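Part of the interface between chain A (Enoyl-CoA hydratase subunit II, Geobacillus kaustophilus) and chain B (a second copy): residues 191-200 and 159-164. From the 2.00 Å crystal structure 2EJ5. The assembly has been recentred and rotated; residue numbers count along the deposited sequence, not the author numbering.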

# COMPACT_ATOMS: atom_id res chain seq x y z
N GLN A 191 14.21 6.40 25.61
CA GLN A 191 12.91 6.08 26.21
C GLN A 191 12.04 5.22 25.27
O GLN A 191 11.31 4.33 25.72
CB GLN A 191 12.15 7.37 26.57
CG GLN A 191 12.82 8.23 27.67
CD GLN A 191 11.87 9.29 28.23
OE1 GLN A 191 12.27 10.17 29.02
NE2 GLN A 191 10.60 9.22 27.82
N PHE A 192 12.11 5.49 23.96
CA PHE A 192 11.33 4.72 22.96
C PHE A 192 11.82 3.27 22.94
O PHE A 192 11.03 2.34 23.02
CB PHE A 192 11.45 5.39 21.56
CG PHE A 192 10.52 4.81 20.52
CD1 PHE A 192 9.20 5.24 20.43
CD2 PHE A 192 10.97 3.84 19.61
CE1 PHE A 192 8.34 4.71 19.46
CE2 PHE A 192 10.11 3.29 18.65
CZ PHE A 192 8.80 3.73 18.57
N ALA A 193 13.15 3.09 22.87
CA ALA A 193 13.73 1.75 22.91
C ALA A 193 13.44 1.02 24.23
O ALA A 193 13.07 -0.15 24.22
CB ALA A 193 15.24 1.80 22.63
N GLU A 194 13.55 1.72 25.36
CA GLU A 194 13.24 1.05 26.61
C GLU A 194 11.79 0.74 26.71
O GLU A 194 11.43 -0.33 27.16
CB GLU A 194 13.76 1.83 27.82
CG GLU A 194 15.31 1.92 27.72
CD GLU A 194 15.97 2.55 28.92
OE1 GLU A 194 15.27 3.27 29.69
OE2 GLU A 194 17.20 2.34 29.06
N ARG A 195 10.94 1.62 26.19
CA ARG A 195 9.52 1.33 26.19
C ARG A 195 9.20 0.05 25.40
O ARG A 195 8.42 -0.76 25.85
CB ARG A 195 8.75 2.52 25.64
CG ARG A 195 7.40 2.16 25.15
CD ARG A 195 6.69 3.37 24.55
NE ARG A 195 5.27 3.04 24.33
CZ ARG A 195 4.45 3.73 23.54
NH1 ARG A 195 4.90 4.79 22.86
NH2 ARG A 195 3.19 3.35 23.42
N LEU A 196 9.82 -0.14 24.22
CA LEU A 196 9.63 -1.40 23.46
C LEU A 196 10.23 -2.60 24.18
O LEU A 196 9.63 -3.69 24.20
CB LEU A 196 10.30 -1.28 22.10
CG LEU A 196 9.54 -0.42 21.07
CD1 LEU A 196 10.49 -0.04 19.96
CD2 LEU A 196 8.40 -1.27 20.52
N SER A 197 11.41 -2.38 24.80
CA SER A 197 12.11 -3.48 25.49
C SER A 197 11.33 -4.03 26.70
O SER A 197 11.64 -5.12 27.22
CB SER A 197 13.54 -3.06 25.85
OG SER A 197 13.55 -2.36 27.09
N ALA A 198 10.30 -3.28 27.11
CA ALA A 198 9.43 -3.68 28.21
C ALA A 198 8.15 -4.39 27.77
O ALA A 198 7.40 -4.90 28.60
CB ALA A 198 9.07 -2.44 29.08
N MET A 199 7.90 -4.41 26.46
CA MET A 199 6.66 -4.98 25.94
C MET A 199 6.81 -6.50 25.77
O MET A 199 7.94 -7.02 25.95
CB MET A 199 6.33 -4.31 24.58
CG MET A 199 6.15 -2.80 24.66
SD MET A 199 5.27 -2.18 23.20
CE MET A 199 3.59 -2.72 23.60
N PRO A 200 5.71 -7.22 25.46
CA PRO A 200 5.77 -8.69 25.26
C PRO A 200 6.53 -9.05 23.99
O PRO A 200 5.95 -9.21 22.92
CB PRO A 200 4.30 -9.09 25.12
CG PRO A 200 3.54 -7.97 25.73
CD PRO A 200 4.33 -6.74 25.33
N ALA B 159 -0.07 -2.44 15.67
CA ALA B 159 0.04 -3.75 16.28
C ALA B 159 0.99 -3.81 17.47
O ALA B 159 0.75 -4.58 18.39
CB ALA B 159 0.47 -4.82 15.25
N VAL B 160 2.08 -3.04 17.42
CA VAL B 160 3.15 -3.23 18.40
C VAL B 160 2.97 -2.31 19.58
O VAL B 160 3.05 -2.74 20.74
CB VAL B 160 4.60 -3.12 17.77
CG1 VAL B 160 5.71 -2.97 18.84
CG2 VAL B 160 4.86 -4.30 16.87
N LEU B 161 2.70 -1.04 19.30
CA LEU B 161 2.54 -0.08 20.38
C LEU B 161 1.14 -0.17 20.99
O LEU B 161 0.95 0.16 22.16
CB LEU B 161 2.87 1.32 19.89
CG LEU B 161 4.36 1.44 19.49
CD1 LEU B 161 4.64 2.83 18.90
CD2 LEU B 161 5.34 1.11 20.66
N GLY B 162 0.18 -0.68 20.20
CA GLY B 162 -1.17 -0.92 20.73
C GLY B 162 -1.95 0.31 21.17
O GLY B 162 -2.84 0.21 21.99
N GLU B 163 -1.63 1.49 20.63
CA GLU B 163 -2.25 2.70 21.13
C GLU B 163 -3.60 2.94 20.47
O GLU B 163 -3.72 2.89 19.24
CB GLU B 163 -1.37 3.93 20.95
CG GLU B 163 0.02 3.76 21.48
CD GLU B 163 0.64 5.09 21.81
OE1 GLU B 163 1.59 5.49 21.11
OE2 GLU B 163 0.15 5.73 22.78
N LYS B 164 -4.61 3.20 21.30
CA LYS B 164 -5.97 3.48 20.85
C LYS B 164 -6.03 4.74 19.95
O LYS B 164 -5.34 5.71 20.20
CB LYS B 164 -6.89 3.63 22.08
CG LYS B 164 -8.32 4.03 21.74
CD LYS B 164 -9.07 4.45 23.02
CE LYS B 164 -9.91 3.31 23.59
NZ LYS B 164 -11.03 3.79 24.50
O HOH W 1 2.01 1.08 24.14

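Apolar packing carries this contact, and Leu B161 is its hub, with the largest area covered by the other stretch. The stretches bury 310 Å² together; Phe A192, Leu A196, Val B160 and Leu B161 are buried, and their hydrocarbon side chains suit a place with little water. Branched Leu B161 offers CD1 to Phe A192 and CD2 to Leu A196, Met A199 and the Arg A195 guanidinium. Phe A192, Leu A196 and Met A199 lie three or four residues apart, a spacing that puts successive side chains along one side of the chain A helix and the turn after it. Phe A192, t at chi1, brings CE1 to 4.2 Å from Leu B161 CD1. Leu A196 reaches both neighbours with one methyl: its CD2 lies 3.6 Å from Val B160 CG1 and 3.9 Å from Leu B161 CD2. Met A199 points toward chain B, its SD 4.2 Å from Leu B161 CD2, while its flexible end turns CE to a tight 2.9 Å from Val B160 O.

The polar contacts gather at the exposed margin around Arg A195. Its extended chain lays one guanidinium face over Leu B161, with CZ 4.0 Å from CD2, leaving the edge for charge: NH2 forms a long salt bridge to Glu B163 OE1 at 3.5 Å. No direct hydrogen bond crosses; instead a water accepts from Arg A195 NH2 (2.7 Å from the water O) and, a short 2.4 Å from its own O to Leu B161 O, donates to that carbonyl.

Gly B162, the first residue after the chain B helix, has positive phi, a conformation that favours glycine.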